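Local structure of terminal uridylyltransferase 1 (Trypanosoma brucei, 5HZD) at residues 68-73 / 310-315; 198-203 / 237-242; 402-407 / 493-498. The protein adds uridines from UTP to the 3'-hydroxyl of guide RNAs, ribosomal RNAs and some mRNAs, and takes part in mitochondrial RNA editing. All coordinates share one frame; numbering follows the deposited sequence.

Contact 1: 68-73 / 310-315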
loop_
_atom_site.group_PDB
_atom_site.type_symbol
_atom_site.label_atom_id
_atom_site.label_comp_id
_atom_site.label_asym_id
_atom_site.label_seq_id
_atom_site.Cartn_x
_atom_site.Cartn_y
_atom_site.Cartn_z
ATOM N N LYS A 68 12.870 -18.677 6.958
ATOM C CA LYS A 68 11.421 -18.556 6.734
ATOM C C LYS A 68 10.993 -17.167 6.322
ATOM O O LYS A 68 10.123 -17.008 5.454
ATOM C CB LYS A 68 10.650 -18.986 7.990
ATOM C CG LYS A 68 10.758 -20.453 8.305
ATOM C CD LYS A 68 10.014 -20.742 9.614
ATOM C CE LYS A 68 10.550 -21.985 10.287
ATOM N NZ LYS A 68 10.676 -23.100 9.321
ATOM N N ILE A 69 11.601 -16.151 6.941
ATOM C CA ILE A 69 11.357 -14.752 6.593
ATOM C C ILE A 69 11.673 -14.488 5.128
ATOM O O ILE A 69 10.858 -13.894 4.407
ATOM C CB ILE A 69 12.200 -13.823 7.499
ATOM C CG1 ILE A 69 11.639 -13.867 8.918
ATOM C CG2 ILE A 69 12.167 -12.383 6.986
ATOM C CD1 ILE A 69 12.611 -13.382 10.007
ATOM N N PHE A 70 12.823 -14.977 4.661
ATOM C CA PHE A 70 13.164 -14.765 3.261
ATOM C C PHE A 70 12.251 -15.558 2.325
ATOM O O PHE A 70 11.982 -15.106 1.205
ATOM C CB PHE A 70 14.651 -15.062 2.974
ATOM C CG PHE A 70 15.527 -13.848 3.092
ATOM C CD1 PHE A 70 16.093 -13.514 4.311
ATOM C CD2 PHE A 70 15.735 -13.023 1.997
ATOM C CE1 PHE A 70 16.879 -12.376 4.442
ATOM C CE2 PHE A 70 16.511 -11.877 2.115
ATOM C CZ PHE A 70 17.093 -11.564 3.327
ATOM N N HIS A 71 11.734 -16.699 2.772
ATOM C CA HIS A 71 10.821 -17.474 1.929
ATOM C C HIS A 71 9.499 -16.730 1.749
ATOM O O HIS A 71 8.977 -16.643 0.633
ATOM C CB HIS A 71 10.579 -18.880 2.510
ATOM C CG HIS A 71 9.700 -19.733 1.647
ATOM N ND1 HIS A 71 10.205 -20.560 0.670
ATOM C CD2 HIS A 71 8.354 -19.857 1.592
ATOM C CE1 HIS A 71 9.206 -21.171 0.057
ATOM N NE2 HIS A 71 8.073 -20.757 0.593
ATOM N N VAL A 72 8.956 -16.202 2.840
ATOM C CA VAL A 72 7.740 -15.391 2.771
ATOM C C VAL A 72 7.967 -14.187 1.858
ATOM O O VAL A 72 7.129 -13.876 0.998
ATOM C CB VAL A 72 7.286 -14.910 4.159
ATOM C CG1 VAL A 72 6.126 -13.927 4.017
ATOM C CG2 VAL A 72 6.865 -16.096 5.007
ATOM N N ALA A 73 9.109 -13.521 2.009
ATOM C CA ALA A 73 9.394 -12.339 1.181
ATOM C C ALA A 73 9.520 -12.709 -0.296
ATOM O O ALA A 73 9.093 -11.944 -1.185
ATOM C CB ALA A 73 10.674 -11.682 1.673
ATOM N N ALA A 310 15.677 -5.546 5.245
ATOM C CA ALA A 310 14.619 -4.632 5.658
ATOM C C ALA A 310 13.273 -4.900 4.986
ATOM O O ALA A 310 12.222 -4.892 5.646
ATOM C CB ALA A 310 15.053 -3.151 5.458
ATOM N N ARG A 311 13.264 -5.180 3.681
ATOM C CA ARG A 311 11.966 -5.530 3.085
ATOM C C ARG A 311 11.411 -6.873 3.583
ATOM O O ARG A 311 10.220 -6.953 3.902
ATOM C CB ARG A 311 12.022 -5.506 1.559
ATOM C CG ARG A 311 12.187 -4.100 0.974
ATOM C CD ARG A 311 12.401 -4.224 -0.533
ATOM N NE ARG A 311 13.688 -4.829 -0.821
ATOM C CZ ARG A 311 14.012 -5.326 -2.007
ATOM N NH1 ARG A 311 13.124 -5.315 -2.999
ATOM N NH2 ARG A 311 15.216 -5.857 -2.181
ATOM N N PRO A 312 12.247 -7.928 3.652
ATOM C CA PRO A 312 11.691 -9.192 4.157
ATOM C C PRO A 312 11.088 -9.048 5.554
ATOM O O PRO A 312 9.986 -9.560 5.836
ATOM C CB PRO A 312 12.909 -10.135 4.138
ATOM C CG PRO A 312 13.682 -9.642 2.936
ATOM C CD PRO A 312 13.612 -8.120 3.113
ATOM N N GLY A 313 11.745 -8.302 6.437
ATOM C CA GLY A 313 11.165 -8.119 7.754
ATOM C C GLY A 313 9.865 -7.335 7.719
ATOM O O GLY A 313 8.959 -7.633 8.481
ATOM N N ALA A 314 9.795 -6.320 6.857
ATOM C CA ALA A 314 8.601 -5.504 6.756
ATOM C C ALA A 314 7.436 -6.350 6.267
ATOM O O ALA A 314 6.301 -6.193 6.751
ATOM C CB ALA A 314 8.841 -4.356 5.795
ATOM N N ILE A 315 7.703 -7.251 5.331
ATOM C CA ILE A 315 6.642 -8.137 4.808
ATOM C C ILE A 315 6.107 -9.082 5.870
ATOM O O ILE A 315 4.876 -9.214 6.068
ATOM C CB ILE A 315 7.175 -8.885 3.583
ATOM C CG1 ILE A 315 7.376 -7.871 2.446
ATOM C CG2 ILE A 315 6.214 -9.998 3.143
ATOM C CD1 ILE A 315 8.209 -8.470 1.291
#
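P312, in the first turns of helix 310-324, sets its ring against I69, F70 and A73 of helix 59-76. Two helices pack nearly at right angles: the segments run at 83° to each other, with axes 8.5 Å apart at their closest. The F70 side chain leaves its backbone away from helix 310-324, but its ring swings back, and P312 CG sits over one ring face, toward the rim on the CE2 side, in a CH-pi contact 4.0 Å from the centroid. Proline suits a helix's first turn, where its missing N-H costs no backbone bond, and its CH groups suit an aromatic face. The I69 side chain crosses the proline ring at about a right angle; its CG2, anti to the backbone N, touches P312 CB at 3.7 Å. A73, with no side chain beyond CB, lets the backbones come close, its CA 4.9 Å from the CA of P312. V72 and I315 slide past each other in opposite directions, meeting CG1 to CG2. F70 also packs on L391 and A395 of helix 385-409. I315 also brings CD1 to A73, 4.0 Å from its CA and 4.1 Å from its CB.

Contact 2: 198-203 / 237-242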
loop_
_atom_site.group_PDB
_atom_site.type_symbol
_atom_site.label_atom_id
_atom_site.label_comp_id
_atom_site.label_asym_id
_atom_site.label_seq_id
_atom_site.Cartn_x
_atom_site.Cartn_y
_atom_site.Cartn_z
ATOM N N SER A 198 -6.952 -6.810 -28.938
ATOM C CA SER A 198 -7.963 -6.503 -29.953
ATOM C C SER A 198 -9.208 -5.871 -29.350
ATOM O O SER A 198 -9.586 -6.170 -28.211
ATOM C CB SER A 198 -8.377 -7.762 -30.696
ATOM O OG SER A 198 -7.231 -8.371 -31.296
ATOM N N ILE A 199 -9.850 -5.011 -30.129
ATOM C CA ILE A 199 -11.069 -4.330 -29.686
ATOM C C ILE A 199 -12.117 -4.384 -30.789
ATOM O O ILE A 199 -11.820 -4.714 -31.938
ATOM C CB ILE A 199 -10.798 -2.849 -29.334
ATOM C CG1 ILE A 199 -10.247 -2.119 -30.560
ATOM C CG2 ILE A 199 -9.830 -2.738 -28.143
ATOM C CD1 ILE A 199 -9.903 -0.663 -30.304
ATOM N N ARG A 200 -13.349 -4.039 -30.445
ATOM C CA ARG A 200 -14.437 -4.071 -31.385
ATOM C C ARG A 200 -15.236 -2.790 -31.259
ATOM O O ARG A 200 -15.636 -2.422 -30.158
ATOM C CB ARG A 200 -15.366 -5.207 -31.009
ATOM C CG ARG A 200 -16.087 -5.793 -32.165
ATOM C CD ARG A 200 -15.640 -7.232 -32.389
ATOM N NE ARG A 200 -15.654 -8.004 -31.152
ATOM C CZ ARG A 200 -16.757 -8.379 -30.512
ATOM N NH1 ARG A 200 -17.955 -8.047 -30.981
ATOM N NH2 ARG A 200 -16.661 -9.084 -29.393
ATOM N N PHE A 201 -15.490 -2.137 -32.382
ATOM C CA PHE A 201 -16.424 -1.027 -32.372
ATOM C C PHE A 201 -17.771 -1.505 -32.905
ATOM O O PHE A 201 -17.843 -1.981 -34.034
ATOM C CB PHE A 201 -15.894 0.079 -33.277
ATOM C CG PHE A 201 -14.607 0.688 -32.802
ATOM C CD1 PHE A 201 -13.380 0.115 -33.135
ATOM C CD2 PHE A 201 -14.621 1.864 -32.049
ATOM C CE1 PHE A 201 -12.197 0.687 -32.688
ATOM C CE2 PHE A 201 -13.443 2.447 -31.618
ATOM C CZ PHE A 201 -12.225 1.857 -31.932
ATOM N N ILE A 202 -18.854 -1.355 -32.129
ATOM C CA ILE A 202 -20.193 -1.629 -32.642
ATOM C C ILE A 202 -20.835 -0.304 -33.021
ATOM O O ILE A 202 -20.884 0.610 -32.191
ATOM C CB ILE A 202 -21.080 -2.304 -31.572
ATOM C CG1 ILE A 202 -20.419 -3.600 -31.097
ATOM C CG2 ILE A 202 -22.479 -2.537 -32.090
ATOM C CD1 ILE A 202 -20.047 -4.496 -32.194
ATOM N N LEU A 203 -21.305 -0.205 -34.254
ATOM C CA LEU A 203 -21.923 1.026 -34.736
ATOM C C LEU A 203 -23.429 0.920 -34.678
ATOM O O LEU A 203 -23.989 -0.176 -34.803
ATOM C CB LEU A 203 -21.499 1.301 -36.192
ATOM C CG LEU A 203 -20.061 1.788 -36.410
ATOM C CD1 LEU A 203 -19.007 0.706 -36.101
ATOM C CD2 LEU A 203 -19.927 2.290 -37.841
ATOM N N SER A 237 -21.157 -3.895 -42.309
ATOM C CA SER A 237 -20.456 -2.628 -42.091
ATOM C C SER A 237 -20.907 -1.911 -40.832
ATOM O O SER A 237 -20.935 -0.669 -40.801
ATOM C CB SER A 237 -20.632 -1.690 -43.289
ATOM O OG SER A 237 -19.966 -2.188 -44.437
ATOM N N ASP A 238 -21.267 -2.665 -39.799
ATOM C CA ASP A 238 -21.679 -2.049 -38.532
ATOM C C ASP A 238 -20.886 -2.540 -37.340
ATOM O O ASP A 238 -21.228 -2.282 -36.183
ATOM C CB ASP A 238 -23.204 -2.157 -38.297
ATOM C CG ASP A 238 -23.724 -3.587 -38.406
ATOM O OD1 ASP A 238 -22.904 -4.536 -38.447
ATOM O OD2 ASP A 238 -24.963 -3.753 -38.439
ATOM N N MET A 239 -19.783 -3.226 -37.622
ATOM C CA MET A 239 -18.841 -3.571 -36.599
ATOM C C MET A 239 -17.454 -3.569 -37.204
ATOM O O MET A 239 -17.229 -4.163 -38.253
ATOM C CB MET A 239 -19.149 -4.942 -35.996
ATOM C CG MET A 239 -18.113 -5.350 -34.987
ATOM S SD MET A 239 -18.430 -7.001 -34.358
ATOM C CE MET A 239 -18.353 -7.950 -35.875
ATOM N N MET A 240 -16.531 -2.881 -36.554
ATOM C CA MET A 240 -15.136 -2.891 -36.980
ATOM C C MET A 240 -14.301 -3.464 -35.858
ATOM O O MET A 240 -14.393 -3.047 -34.711
ATOM C CB MET A 240 -14.616 -1.489 -37.310
ATOM C CG MET A 240 -13.223 -1.516 -37.991
ATOM S SD MET A 240 -12.447 0.109 -38.140
ATOM C CE MET A 240 -11.658 0.266 -36.530
ATOM N N SER A 241 -13.453 -4.427 -36.183
ATOM C CA SER A 241 -12.529 -4.960 -35.192
ATOM C C SER A 241 -11.122 -4.483 -35.521
ATOM O O SER A 241 -10.815 -4.210 -36.680
ATOM C CB SER A 241 -12.547 -6.484 -35.205
ATOM O OG SER A 241 -13.857 -6.984 -35.026
ATOM N N ALA A 242 -10.277 -4.383 -34.508
ATOM C CA ALA A 242 -8.911 -3.932 -34.724
ATOM C C ALA A 242 -7.997 -4.656 -33.762
ATOM O O ALA A 242 -8.299 -4.779 -32.559
ATOM C CB ALA A 242 -8.802 -2.430 -34.507
#
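F201 N gives its hydrogen to M240 O over 2.7 Å, the shortest bond between these two antiparallel strands, nearly straight at 173° and nearly along the C=O axis. M240 N answers to F201 O, and I199 and A242 form a second hydrogen-bonded pair in the same manner. L203 N extends the ladder to D238 O at 2.8 Å, this time with the donor above the carbonyl plane, where residues 237 and 238 have not yet joined the strand. Between these rungs CA-H groups lean on carbonyl oxygens, M239 CA lying 3.2 Å from F201 O.

One face of the sheet carries I199, F201, M240 and A242. F201 and M240 lie side by side and point the same way, with M240 CE 3.8 Å from F201 CD1; a flexible thioether can follow the ring's outline, and V219 and L215 of helix 209-223 cover these residues. On the other face R200 crosses M239 obliquely. The arginine bends at chi2 (114°), which puts CD 3.4 Å from M239 SD and 3.2 Å from S241 OG. R200 NH1 makes a weak hydrogen bond to that sulfur, while NH2 has the stronger partner, A272 O. I202 CD1 joins this face, 3.5 Å from M239 CG.

Strands 228-233 and 267-271 flank the pair in an antiparallel sheet of four, inserted in the chain between strands 174-177 and 285-288 of the catalytic palm. The chemistry is thus divided: backbone bonds set the register, apolar groups seal the helix-covered face, and R200 and M239 pair their aliphatic parts on the other.

Contact 3: 402-407 / 493-498. With SO4 (sulfate ion), chain E.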
loop_
_atom_site.group_PDB
_atom_site.type_symbol
_atom_site.label_atom_id
_atom_site.label_comp_id
_atom_site.label_asym_id
_atom_site.label_seq_id
_atom_site.Cartn_x
_atom_site.Cartn_y
_atom_site.Cartn_z
ATOM N N PHE A 402 13.345 -6.844 17.049
ATOM C CA PHE A 402 12.215 -5.915 16.951
ATOM C C PHE A 402 11.233 -6.194 18.100
ATOM O O PHE A 402 10.779 -5.281 18.803
ATOM C CB PHE A 402 11.526 -6.083 15.584
ATOM C CG PHE A 402 10.156 -5.434 15.474
ATOM C CD1 PHE A 402 9.004 -6.130 15.814
ATOM C CD2 PHE A 402 10.033 -4.148 14.963
ATOM C CE1 PHE A 402 7.746 -5.563 15.704
ATOM C CE2 PHE A 402 8.786 -3.572 14.822
ATOM C CZ PHE A 402 7.643 -4.287 15.180
ATOM N N PHE A 403 10.904 -7.462 18.293
ATOM C CA PHE A 403 9.949 -7.823 19.346
ATOM C C PHE A 403 10.564 -7.577 20.715
ATOM O O PHE A 403 9.879 -7.120 21.629
ATOM C CB PHE A 403 9.485 -9.275 19.179
ATOM C CG PHE A 403 8.528 -9.445 18.042
ATOM C CD1 PHE A 403 7.212 -9.020 18.176
ATOM C CD2 PHE A 403 8.936 -9.994 16.827
ATOM C CE1 PHE A 403 6.318 -9.176 17.118
ATOM C CE2 PHE A 403 8.047 -10.133 15.780
ATOM C CZ PHE A 403 6.738 -9.733 15.921
ATOM N N TYR A 404 11.861 -7.855 20.876
ATOM C CA TYR A 404 12.501 -7.502 22.139
ATOM C C TYR A 404 12.512 -5.986 22.413
ATOM O O TYR A 404 12.202 -5.552 23.545
ATOM C CB TYR A 404 13.919 -8.093 22.215
ATOM C CG TYR A 404 14.563 -7.899 23.571
ATOM C CD1 TYR A 404 14.329 -8.795 24.600
ATOM C CD2 TYR A 404 15.387 -6.806 23.807
ATOM C CE1 TYR A 404 14.920 -8.600 25.850
ATOM C CE2 TYR A 404 15.966 -6.600 25.034
ATOM C CZ TYR A 404 15.740 -7.507 26.039
ATOM O OH TYR A 404 16.325 -7.294 27.270
ATOM N N PHE A 405 12.862 -5.192 21.397
ATOM C CA PHE A 405 12.917 -3.733 21.525
ATOM C C PHE A 405 11.577 -3.188 21.999
ATOM O O PHE A 405 11.519 -2.389 22.951
ATOM C CB PHE A 405 13.311 -3.133 20.170
ATOM C CG PHE A 405 13.421 -1.636 20.179
ATOM C CD1 PHE A 405 14.494 -1.005 20.785
ATOM C CD2 PHE A 405 12.446 -0.857 19.583
ATOM C CE1 PHE A 405 14.608 0.408 20.813
ATOM C CE2 PHE A 405 12.552 0.560 19.586
ATOM C CZ PHE A 405 13.630 1.187 20.189
ATOM N N TYR A 406 10.492 -3.641 21.378
ATOM C CA TYR A 406 9.205 -3.063 21.743
ATOM C C TYR A 406 8.602 -3.673 22.984
ATOM O O TYR A 406 7.681 -3.099 23.574
ATOM C CB TYR A 406 8.248 -3.067 20.551
ATOM C CG TYR A 406 8.648 -2.011 19.540
ATOM C CD1 TYR A 406 8.634 -0.658 19.888
ATOM C CD2 TYR A 406 9.059 -2.369 18.247
ATOM C CE1 TYR A 406 9.005 0.326 18.976
ATOM C CE2 TYR A 406 9.424 -1.376 17.312
ATOM C CZ TYR A 406 9.393 -0.045 17.695
ATOM O OH TYR A 406 9.754 0.936 16.806
ATOM N N SER A 407 9.107 -4.830 23.397
ATOM C CA SER A 407 8.610 -5.415 24.631
ATOM C C SER A 407 9.357 -4.900 25.875
ATOM O O SER A 407 8.757 -4.782 26.943
ATOM C CB SER A 407 8.685 -6.965 24.562
ATOM O OG SER A 407 7.827 -7.534 23.564
ATOM N N ARG A 493 4.008 -12.128 22.572
ATOM C CA ARG A 493 3.750 -13.400 21.926
ATOM C C ARG A 493 4.706 -13.567 20.740
ATOM O O ARG A 493 5.258 -14.664 20.538
ATOM C CB ARG A 493 2.295 -13.487 21.477
ATOM C CG ARG A 493 1.880 -14.894 21.137
ATOM C CD ARG A 493 0.532 -15.036 20.461
ATOM N NE ARG A 493 -0.515 -14.156 20.969
ATOM C CZ ARG A 493 -1.328 -14.404 21.996
ATOM N NH1 ARG A 493 -1.252 -15.520 22.733
ATOM N NH2 ARG A 493 -2.233 -13.493 22.300
ATOM N N GLY A 494 4.938 -12.494 19.992
ATOM C CA GLY A 494 5.861 -12.578 18.867
ATOM C C GLY A 494 7.278 -12.903 19.312
ATOM O O GLY A 494 7.954 -13.731 18.691
ATOM N N LEU A 495 7.725 -12.253 20.388
ATOM C CA LEU A 495 9.059 -12.459 20.945
ATOM C C LEU A 495 9.237 -13.925 21.305
ATOM O O LEU A 495 10.216 -14.564 20.911
ATOM C CB LEU A 495 9.230 -11.616 22.201
ATOM C CG LEU A 495 10.565 -11.718 22.917
ATOM C CD1 LEU A 495 11.660 -11.167 22.006
ATOM C CD2 LEU A 495 10.531 -10.937 24.220
ATOM N N LEU A 496 8.278 -14.460 22.050
ATOM C CA LEU A 496 8.381 -15.826 22.542
ATOM C C LEU A 496 8.333 -16.828 21.402
ATOM O O LEU A 496 8.984 -17.882 21.476
ATOM C CB LEU A 496 7.294 -16.121 23.584
ATOM C CG LEU A 496 7.399 -15.241 24.827
ATOM C CD1 LEU A 496 6.163 -15.381 25.743
ATOM C CD2 LEU A 496 8.668 -15.541 25.588
ATOM N N SER A 497 7.567 -16.529 20.360
ATOM C CA SER A 497 7.372 -17.488 19.266
ATOM C C SER A 497 8.638 -17.662 18.426
ATOM O O SER A 497 8.859 -18.725 17.837
ATOM C CB SER A 497 6.254 -17.020 18.344
ATOM O OG SER A 497 5.002 -17.077 19.017
ATOM N N LEU A 498 9.456 -16.624 18.350
ATOM C CA LEU A 498 10.639 -16.677 17.476
ATOM C C LEU A 498 11.786 -17.437 18.157
ATOM O O LEU A 498 12.823 -17.726 17.537
ATOM C CB LEU A 498 11.083 -15.264 17.057
ATOM C CG LEU A 498 10.129 -14.552 16.103
ATOM C CD1 LEU A 498 10.457 -13.045 16.023
ATOM C CD2 LEU A 498 10.156 -15.161 14.724
HETATM S S SO4 E . -0.029 -18.642 23.759
HETATM O O1 SO4 E . -1.333 -18.089 24.129
HETATM O O2 SO4 E . 0.751 -17.651 23.005
HETATM O O3 SO4 E . -0.241 -19.829 22.928
HETATM O O4 SO4 E . 0.684 -19.010 24.984
#
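F403 of helix 385-409 lays its ring against the backbone of G494 in helix 481-497, a CH-pi contact in which G494 CA stands over one face, toward the rim, 4.0 Å from the ring centroid. Glycine suits the place because a CB here would collide with F403 CE1. The opposite face of the ring has F402 CD1 over its centre, so the phenyl is held between its own helix and the facing one; W320 adds an edge-to-face ring contact.

Apolar contacts extend from this ring. L498 crosses F403 at about a right angle, its CD1 3.5 Å from F403 CD2. L495 CG is anti to the backbone N (chi1 180°), and from it CD1 reaches 3.8 Å from Y404 CB; CB of the same leucine packs on F403 CB. Leucine methyls thus supply apolar contact to F403 and Y404, while Y404 also stacks on W51.

Polar bonds lie beside this packing. S407 OG donates to F403 O at 2.9 Å, and S407 N reaches that oxygen from the other face of its plane; S407 O has a weak bond from R488. R493 points away and binds a sulfate, probably from the crystallisation liquor, through NH1 to O2 at 2.9 Å; its NH2 forms a salt bridge with E490.

With segment axes 8.6 Å apart at 141°, this is an oblique, roughly antiparallel helix pair in the helical part of the nucleotidyltransferase.

Contacts 1 and 3 are neighbours, their centres 16 Å apart and nearest atoms about 6 Å apart, and helix 385-409 connects them: it supplies segment 402-407, and its L399 touches both I69 of contact 1 and L498 of contact 3. Contact 1 lies close to the UTP site and contact 3 somewhat farther off. The side chain of I315 is about 6 Å from that of K318, a UTP-binding lysine on helix 310-324, and that of F403 about 11 Å from it. Contact 2 belongs to a separate sheet, its centre 48 Å from that of contact 1 and 61 Å from that of contact 3, away from the UTP site. Along the chain it falls between the segments of contact 1, whereas contact 3 follows both.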